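Local atomic coordinates of putative isomerase (PDB entry 2OQH), a protein that probably acts on sugar acids as a member of the enolase superfamily, possibly dehydrating D-glucarate to 5-dehydro-4-deoxy-D-glucarate. Residues K236-V250 / N262-W274. Sequence-based numbering, arbitrary orientation.
Sequences KAKVRIPLCTNMCVV and NAVDVIHGDVYKW
Lys-236, near the end of helix 228-238, meets Asp-265, just ahead of strand 266-269, from the opposite direction; strand 243-245 runs parallel beside 266-269. The lysine chain can be followed outward: CB and CG pass the carbonyl oxygen of Asn-262, CD lies between that oxygen and Asp-265 OD2, CE comes to 3.1 Å from Asn-262 O, and NZ closes a salt bridge of 2.7 Å to Asp-265 OD1, reached on the syn side. With CG anti to its own carbonyl carbon (chi1 -57°), Asp-265 turns OD2 to the backbone N of Leu-243, which bonds to its anti lone pair at 2.9 Å. Were the aspartate replaced by an alanine, the Lys-236 ammonium would probably lose its counter-charge and the Leu-243 amide its acceptor. Leu-243 O takes the amides of both Asp-265 and Val-266, and the ladder continues from Thr-245 N to Val-266 O and from His-268 N to Thr-245 O. On one face of the sheet, Cys-244 SG packs against Val-266 CG1 and lies obliquely to the His-268 ring, 3.9 Å from its centroid; on the other, the side chains of Thr-245 and Val-264 cross at about a right angle, CG2 touching CG1. Thr-245 OG1, bonded to Asp-224, accepts the amides of Met-247 and Cys-248 in an ST motif. Farther on, Lys-273 NZ sits nearly in line with the Asn-246 carbonyl bond, 2.9 Å from Asn-246 O, while a water joins it to Asn-246 OD1. The Trp-274 ring lays one face against the Val-250 carbonyl, its NE1 held by a water that also bonds Val-249 O and His-268 O. Helix 252-260 links the strands in a beta-alpha-beta unit of the enolase-superfamily TIM barrel.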
ATOM      1  N   LYS A 236      15.573   6.799 -16.056  1.00  9.05           N
ATOM      2  CA  LYS A 236      15.262   5.616 -16.863  1.00 10.87           C
ATOM      3  C   LYS A 236      16.064   5.578 -18.162  1.00 10.48           C
ATOM      4  O   LYS A 236      16.465   4.512 -18.627  1.00 12.81           O
ATOM      5  CB  LYS A 236      13.758   5.586 -17.178  1.00 11.36           C
ATOM      6  CG  LYS A 236      13.273   4.382 -17.986  1.00 16.00           C
ATOM      7  CD  LYS A 236      11.843   4.013 -17.573  1.00 20.29           C
ATOM      8  CE  LYS A 236      10.951   3.674 -18.761  1.00 24.23           C
ATOM      9  NZ  LYS A 236      11.383   2.486 -19.535  1.00 25.50           N
ATOM     10  N   ALA A 237      16.315   6.743 -18.741  1.00  9.56           N
ATOM     11  CA  ALA A 237      17.062   6.806 -19.989  1.00 10.75           C
ATOM     12  C   ALA A 237      18.520   6.369 -19.841  1.00 11.86           C
ATOM     13  O   ALA A 237      19.124   5.884 -20.793  1.00 10.10           O
ATOM     14  CB  ALA A 237      16.998   8.218 -20.547  1.00 12.66           C
ATOM     15  N   LYS A 238      19.078   6.523 -18.646  1.00 11.04           N
ATOM     16  CA  LYS A 238      20.481   6.178 -18.420  1.00 12.82           C
ATOM     17  C   LYS A 238      20.779   4.952 -17.559  1.00 13.12           C
ATOM     18  O   LYS A 238      21.744   4.230 -17.821  1.00 15.38           O
ATOM     19  CB  LYS A 238      21.204   7.387 -17.812  1.00 13.50           C
ATOM     20  CG  LYS A 238      21.564   8.479 -18.802  1.00 16.68           C
ATOM     21  CD  LYS A 238      22.801   8.079 -19.593  1.00 18.65           C
ATOM     22  CE  LYS A 238      23.116   9.050 -20.720  1.00 19.35           C
ATOM     23  NZ  LYS A 238      23.671  10.344 -20.248  1.00 18.64           N
ATOM     24  N   VAL A 239      19.963   4.728 -16.535  1.00 12.07           N
ATOM     25  CA  VAL A 239      20.161   3.631 -15.591  1.00 12.15           C
ATOM     26  C   VAL A 239      19.451   2.337 -15.972  1.00 12.61           C
ATOM     27  O   VAL A 239      18.238   2.328 -16.188  1.00 13.11           O
ATOM     28  CB  VAL A 239      19.698   4.062 -14.178  1.00 12.60           C
ATOM     29  CG1 VAL A 239      19.822   2.899 -13.204  1.00 14.89           C
ATOM     30  CG2 VAL A 239      20.535   5.242 -13.705  1.00 13.07           C
ATOM     31  N   ARG A 240      20.215   1.247 -16.032  1.00 10.29           N
ATOM     32  CA  ARG A 240      19.683  -0.060 -16.399  1.00 12.31           C
ATOM     33  C   ARG A 240      19.159  -0.866 -15.212  1.00 11.45           C
ATOM     34  O   ARG A 240      19.645  -1.958 -14.926  1.00 11.38           O
ATOM     35  CB  ARG A 240      20.745  -0.892 -17.120  1.00 13.65           C
ATOM     36  CG  ARG A 240      21.392  -0.216 -18.314  1.00 18.98           C
ATOM     37  CD  ARG A 240      22.443  -1.157 -18.902  1.00 20.97           C
ATOM     38  NE  ARG A 240      21.900  -1.930 -20.001  1.00 18.23           N
ATOM     39  CZ  ARG A 240      22.444  -3.038 -20.491  1.00 15.75           C
ATOM     40  NH1 ARG A 240      23.564  -3.536 -19.973  1.00 13.89           N
ATOM     41  NH2 ARG A 240      21.877  -3.632 -21.524  1.00 12.79           N
ATOM     42  N   ILE A 241      18.164  -0.311 -14.536  1.00 10.86           N
ATOM     43  CA  ILE A 241      17.524  -0.960 -13.402  1.00 10.71           C
ATOM     44  C   ILE A 241      16.037  -0.642 -13.535  1.00 11.22           C
ATOM     45  O   ILE A 241      15.675   0.479 -13.888  1.00 11.30           O
ATOM     46  CB  ILE A 241      18.004  -0.366 -12.060  1.00 10.58           C
ATOM     47  CG1 ILE A 241      19.525  -0.430 -11.961  1.00 11.95           C
ATOM     48  CG2 ILE A 241      17.379  -1.132 -10.905  1.00 12.09           C
ATOM     49  CD1 ILE A 241      20.076   0.275 -10.727  1.00 10.93           C
ATOM     50  N   PRO A 242      15.155  -1.617 -13.274  1.00 11.61           N
ATOM     51  CA  PRO A 242      13.735  -1.270 -13.405  1.00 10.93           C
ATOM     52  C   PRO A 242      13.402  -0.111 -12.452  1.00 11.50           C
ATOM     53  O   PRO A 242      13.799  -0.123 -11.287  1.00 10.70           O
ATOM     54  CB  PRO A 242      13.027  -2.570 -13.026  1.00 11.63           C
ATOM     55  CG  PRO A 242      13.992  -3.618 -13.487  1.00 13.10           C
ATOM     56  CD  PRO A 242      15.325  -3.059 -13.025  1.00 10.19           C
ATOM     57  N   LEU A 243      12.687   0.889 -12.959  1.00 10.73           N
ATOM     58  CA  LEU A 243      12.318   2.060 -12.172  1.00 11.44           C
ATOM     59  C   LEU A 243      10.864   1.967 -11.695  1.00 12.60           C
ATOM     60  O   LEU A 243       9.953   1.717 -12.481  1.00 13.20           O
ATOM     61  CB  LEU A 243      12.523   3.319 -13.019  1.00 13.82           C
ATOM     62  CG  LEU A 243      12.746   4.647 -12.298  1.00 16.75           C
ATOM     63  CD1 LEU A 243      14.059   4.599 -11.516  1.00 16.78           C
ATOM     64  CD2 LEU A 243      12.773   5.775 -13.322  1.00 15.64           C
ATOM     65  N   CYS A 244      10.654   2.182 -10.403  1.00 11.18           N
ATOM     66  CA  CYS A 244       9.326   2.089  -9.814  1.00 12.04           C
ATOM     67  C   CYS A 244       8.899   3.401  -9.161  1.00 12.44           C
ATOM     68  O   CYS A 244       9.744   4.215  -8.775  1.00 12.27           O
ATOM     69  CB  CYS A 244       9.319   0.952  -8.783  1.00 12.49           C
ATOM     70  SG  CYS A 244       7.745   0.653  -7.948  1.00 14.98           S
ATOM     71  N   THR A 245       7.591   3.607  -9.043  1.00 11.16           N
ATOM     72  CA  THR A 245       7.074   4.826  -8.430  1.00 13.71           C
ATOM     73  C   THR A 245       5.712   4.670  -7.762  1.00 13.37           C
ATOM     74  O   THR A 245       4.907   3.813  -8.130  1.00 14.36           O
ATOM     75  CB  THR A 245       6.907   5.965  -9.467  1.00 14.28           C
ATOM     76  OG1 THR A 245       6.717   7.211  -8.788  1.00 15.59           O
ATOM     77  CG2 THR A 245       5.671   5.719 -10.338  1.00 13.72           C
ATOM     78  N   ASN A 246       5.478   5.521  -6.771  1.00 15.40           N
ATOM     79  CA  ASN A 246       4.197   5.602  -6.083  1.00 16.75           C
ATOM     80  C   ASN A 246       4.125   7.057  -5.655  1.00 16.27           C
ATOM     81  O   ASN A 246       3.410   7.414  -4.727  1.00 17.56           O
ATOM     82  CB  ASN A 246       4.100   4.642  -4.882  1.00 20.54           C
ATOM     83  CG  ASN A 246       5.075   4.965  -3.768  1.00 24.08           C
ATOM     84  OD1 ASN A 246       5.054   6.050  -3.192  1.00 27.03           O
ATOM     85  ND2 ASN A 246       5.935   4.008  -3.452  1.00 28.11           N
HETATM   86  N   MSE A 247       4.887   7.888  -6.369  1.00 16.46           N
HETATM   87  CA  MSE A 247       4.954   9.325  -6.123  1.00 17.32           C
HETATM   88  C   MSE A 247       4.793  10.215  -7.364  1.00 17.48           C
HETATM   89  O   MSE A 247       4.219  11.296  -7.260  1.00 18.21           O
HETATM   90  CB  MSE A 247       6.271   9.691  -5.434  1.00 18.68           C
HETATM   91  CG  MSE A 247       6.378   9.210  -3.991  1.00 24.16           C
HETATM   92 SE   MSE A 247       8.081   9.669  -3.175  1.00 32.17          SE
HETATM   93  CE  MSE A 247       7.806  11.560  -2.950  1.00 27.61           C
ATOM     94  N   CYS A 248       5.296   9.792  -8.525  1.00 15.64           N
ATOM     95  CA  CYS A 248       5.158  10.636  -9.716  1.00 16.05           C
ATOM     96  C   CYS A 248       3.964  10.239 -10.596  1.00 15.85           C
ATOM     97  O   CYS A 248       3.599  10.964 -11.520  1.00 16.70           O
ATOM     98  CB  CYS A 248       6.460  10.662 -10.535  1.00 16.09           C
ATOM     99  SG  CYS A 248       6.827   9.212 -11.524  1.00 16.61           S
ATOM    100  N   VAL A 249       3.369   9.086 -10.296  1.00 13.84           N
ATOM    101  CA  VAL A 249       2.180   8.597 -10.995  1.00 12.90           C
ATOM    102  C   VAL A 249       1.281   8.069  -9.882  1.00 14.62           C
ATOM    103  O   VAL A 249       1.404   6.910  -9.486  1.00 15.95           O
ATOM    104  CB  VAL A 249       2.490   7.437 -11.967  1.00 12.60           C
ATOM    105  CG1 VAL A 249       1.184   6.876 -12.528  1.00 12.49           C
ATOM    106  CG2 VAL A 249       3.384   7.919 -13.101  1.00 13.66           C
ATOM    107  N   VAL A 250       0.390   8.922  -9.372  1.00 13.45           N
ATOM    108  CA  VAL A 250      -0.504   8.539  -8.275  1.00 14.06           C
ATOM    109  C   VAL A 250      -1.988   8.739  -8.579  1.00 13.54           C
ATOM    110  O   VAL A 250      -2.829   8.707  -7.682  1.00 14.20           O
ATOM    111  CB  VAL A 250      -0.158   9.324  -6.985  1.00 14.59           C
ATOM    112  CG1 VAL A 250       1.313   9.129  -6.642  1.00 16.63           C
ATOM    113  CG2 VAL A 250      -0.463  10.806  -7.168  1.00 15.47           C
ATOM    114  N   ASN A 262       8.016   7.957 -21.082  1.00  9.23           N
ATOM    115  CA  ASN A 262       8.764   6.766 -20.665  1.00 10.30           C
ATOM    116  C   ASN A 262       9.432   6.959 -19.312  1.00  9.56           C
ATOM    117  O   ASN A 262      10.624   6.699 -19.157  1.00 10.23           O
ATOM    118  CB  ASN A 262       9.829   6.431 -21.708  1.00 12.45           C
ATOM    119  CG  ASN A 262       9.227   6.067 -23.043  1.00 15.96           C
ATOM    120  OD1 ASN A 262       8.523   5.072 -23.163  1.00 17.56           O
ATOM    121  ND2 ASN A 262       9.493   6.880 -24.050  1.00 16.42           N
ATOM    122  N   ALA A 263       8.646   7.389 -18.335  1.00  9.82           N
ATOM    123  CA  ALA A 263       9.147   7.670 -16.994  1.00 10.12           C
ATOM    124  C   ALA A 263       9.297   6.502 -16.026  1.00 11.35           C
ATOM    125  O   ALA A 263      10.107   6.587 -15.108  1.00 12.99           O
ATOM    126  CB  ALA A 263       8.277   8.747 -16.347  1.00  9.91           C
ATOM    127  N   VAL A 264       8.532   5.427 -16.209  1.00  9.17           N
ATOM    128  CA  VAL A 264       8.604   4.305 -15.276  1.00 11.24           C
ATOM    129  C   VAL A 264       8.454   2.914 -15.895  1.00 11.48           C
ATOM    130  O   VAL A 264       7.916   2.761 -16.990  1.00 11.58           O
ATOM    131  CB  VAL A 264       7.531   4.448 -14.176  1.00 13.00           C
ATOM    132  CG1 VAL A 264       7.667   5.806 -13.468  1.00 16.31           C
ATOM    133  CG2 VAL A 264       6.147   4.313 -14.787  1.00 14.85           C
ATOM    134  N   ASP A 265       8.922   1.901 -15.168  1.00 10.02           N
ATOM    135  CA  ASP A 265       8.845   0.509 -15.616  1.00 11.61           C
ATOM    136  C   ASP A 265       7.903  -0.295 -14.724  1.00 10.77           C
ATOM    137  O   ASP A 265       7.371  -1.328 -15.129  1.00 11.99           O
ATOM    138  CB  ASP A 265      10.228  -0.147 -15.570  1.00 12.37           C
ATOM    139  CG  ASP A 265      11.253   0.591 -16.404  1.00 15.60           C
ATOM    140  OD1 ASP A 265      11.071   0.652 -17.641  1.00 18.32           O
ATOM    141  OD2 ASP A 265      12.238   1.108 -15.824  1.00 17.07           O
ATOM    142  N   VAL A 266       7.725   0.182 -13.499  1.00  9.65           N
ATOM    143  CA  VAL A 266       6.871  -0.483 -12.528  1.00 10.28           C
ATOM    144  C   VAL A 266       6.076   0.551 -11.743  1.00 11.29           C
ATOM    145  O   VAL A 266       6.630   1.559 -11.301  1.00 12.04           O
ATOM    146  CB  VAL A 266       7.720  -1.310 -11.524  1.00 11.53           C
ATOM    147  CG1 VAL A 266       6.812  -2.020 -10.522  1.00 11.86           C
ATOM    148  CG2 VAL A 266       8.587  -2.316 -12.274  1.00  9.94           C
ATOM    149  N   ILE A 267       4.780   0.309 -11.574  1.00 10.46           N
ATOM    150  CA  ILE A 267       3.947   1.230 -10.815  1.00 12.81           C
ATOM    151  C   ILE A 267       3.384   0.563  -9.565  1.00 14.27           C
ATOM    152  O   ILE A 267       3.008  -0.601  -9.594  1.00 13.82           O
ATOM    153  CB  ILE A 267       2.764   1.757 -11.646  1.00 13.76           C
ATOM    154  CG1 ILE A 267       3.283   2.540 -12.853  1.00 13.67           C
ATOM    155  CG2 ILE A 267       1.889   2.659 -10.783  1.00 15.03           C
ATOM    156  CD1 ILE A 267       2.184   3.105 -13.736  1.00 14.65           C
ATOM    157  N   HIS A 268       3.337   1.315  -8.471  1.00 15.72           N
ATOM    158  CA  HIS A 268       2.798   0.821  -7.207  1.00 17.11           C
ATOM    159  C   HIS A 268       1.316   1.163  -7.091  1.00 17.13           C
ATOM    160  O   HIS A 268       0.940   2.327  -7.167  1.00 20.34           O
ATOM    161  CB  HIS A 268       3.519   1.468  -6.017  1.00 18.52           C
ATOM    162  CG  HIS A 268       4.619   0.637  -5.435  1.00 21.07           C
ATOM    163  ND1 HIS A 268       4.411  -0.625  -4.925  1.00 24.34           N
ATOM    164  CD2 HIS A 268       5.931   0.903  -5.253  1.00 22.62           C
ATOM    165  CE1 HIS A 268       5.550  -1.103  -4.454  1.00 24.22           C
ATOM    166  NE2 HIS A 268       6.489  -0.194  -4.643  1.00 23.87           N
ATOM    167  N   GLY A 269       0.474   0.154  -6.919  1.00 17.27           N
ATOM    168  CA  GLY A 269      -0.940   0.418  -6.738  1.00 16.32           C
ATOM    169  C   GLY A 269      -1.130   0.678  -5.254  1.00 14.90           C
ATOM    170  O   GLY A 269      -0.202   0.468  -4.477  1.00 14.16           O
ATOM    171  N   ASP A 270      -2.311   1.142  -4.863  1.00 13.41           N
ATOM    172  CA  ASP A 270      -2.628   1.421  -3.467  1.00 14.44           C
ATOM    173  C   ASP A 270      -4.048   1.965  -3.438  1.00 13.15           C
ATOM    174  O   ASP A 270      -4.312   3.094  -3.860  1.00 13.40           O
ATOM    175  CB  ASP A 270      -1.659   2.455  -2.875  1.00 13.57           C
ATOM    176  CG  ASP A 270      -1.982   2.800  -1.426  1.00 17.89           C
ATOM    177  OD1 ASP A 270      -2.998   2.304  -0.893  1.00 18.86           O
ATOM    178  OD2 ASP A 270      -1.214   3.573  -0.815  1.00 18.07           O
ATOM    179  N   VAL A 271      -4.958   1.139  -2.943  1.00 13.88           N
ATOM    180  CA  VAL A 271      -6.362   1.500  -2.870  1.00 15.20           C
ATOM    181  C   VAL A 271      -6.607   2.832  -2.185  1.00 15.53           C
ATOM    182  O   VAL A 271      -7.430   3.631  -2.623  1.00 14.91           O
ATOM    183  CB  VAL A 271      -7.161   0.406  -2.135  1.00 14.71           C
ATOM    184  CG1 VAL A 271      -8.574   0.895  -1.830  1.00 16.83           C
ATOM    185  CG2 VAL A 271      -7.204  -0.842  -2.985  1.00 13.51           C
ATOM    186  N   TYR A 272      -5.870   3.067  -1.110  1.00 16.02           N
ATOM    187  CA  TYR A 272      -6.032   4.271  -0.327  1.00 16.60           C
ATOM    188  C   TYR A 272      -5.450   5.500  -0.987  1.00 18.04           C
ATOM    189  O   TYR A 272      -5.834   6.623  -0.660  1.00 19.85           O
ATOM    190  CB  TYR A 272      -5.446   4.012   1.060  1.00 17.78           C
ATOM    191  CG  TYR A 272      -6.033   2.725   1.580  1.00 17.94           C
ATOM    192  CD1 TYR A 272      -7.388   2.648   1.896  1.00 16.30           C
ATOM    193  CD2 TYR A 272      -5.296   1.544   1.565  1.00 18.30           C
ATOM    194  CE1 TYR A 272      -8.001   1.429   2.165  1.00 17.95           C
ATOM    195  CE2 TYR A 272      -5.903   0.307   1.831  1.00 18.76           C
ATOM    196  CZ  TYR A 272      -7.259   0.260   2.126  1.00 18.14           C
ATOM    197  OH  TYR A 272      -7.889  -0.953   2.337  1.00 21.30           O
ATOM    198  N   LYS A 273      -4.549   5.292  -1.938  1.00 16.76           N
ATOM    199  CA  LYS A 273      -3.944   6.402  -2.656  1.00 16.48           C
ATOM    200  C   LYS A 273      -4.747   6.718  -3.930  1.00 14.96           C
ATOM    201  O   LYS A 273      -4.866   7.876  -4.329  1.00 15.83           O
ATOM    202  CB  LYS A 273      -2.488   6.055  -2.999  1.00 17.98           C
ATOM    203  CG  LYS A 273      -1.704   7.155  -3.703  1.00 20.02           C
ATOM    204  CD  LYS A 273      -0.245   6.733  -3.952  1.00 19.16           C
ATOM    205  CE  LYS A 273       0.611   6.827  -2.697  1.00 20.11           C
ATOM    206  NZ  LYS A 273       1.455   8.054  -2.696  1.00 19.50           N
ATOM    207  N   TRP A 274      -5.311   5.680  -4.544  1.00 14.87           N
ATOM    208  CA  TRP A 274      -6.086   5.814  -5.775  1.00 13.63           C
ATOM    209  C   TRP A 274      -7.606   5.944  -5.602  1.00 14.86           C
ATOM    210  O   TRP A 274      -8.346   6.048  -6.580  1.00 13.49           O
ATOM    211  CB  TRP A 274      -5.748   4.646  -6.706  1.00 13.47           C
ATOM    212  CG  TRP A 274      -4.336   4.736  -7.224  1.00 14.01           C
ATOM    213  CD1 TRP A 274      -3.187   4.613  -6.497  1.00 14.97           C
ATOM    214  CD2 TRP A 274      -3.930   5.060  -8.560  1.00 13.96           C
ATOM    215  NE1 TRP A 274      -2.089   4.847  -7.293  1.00 13.90           N
ATOM    216  CE2 TRP A 274      -2.516   5.121  -8.566  1.00 13.71           C
ATOM    217  CE3 TRP A 274      -4.621   5.306  -9.756  1.00 13.37           C
ATOM    218  CZ2 TRP A 274      -1.780   5.422  -9.725  1.00 13.59           C
ATOM    219  CZ3 TRP A 274      -3.887   5.607 -10.911  1.00 14.07           C
ATOM    220  CH2 TRP A 274      -2.484   5.661 -10.882  1.00 12.78           C
TER
HETATM  221  O   HOH W   1       3.745   7.703  -1.350  1.00 35.68           O
HETATM  222  O   HOH W   2       0.954   5.196  -7.271  1.00 12.14           O
HETATM  223  O   HOH W   3      -3.047  10.008  -5.160  1.00 14.52           O
HETATM  224  O   HOH W   4      -5.436   8.491  -7.560  1.00 16.54           O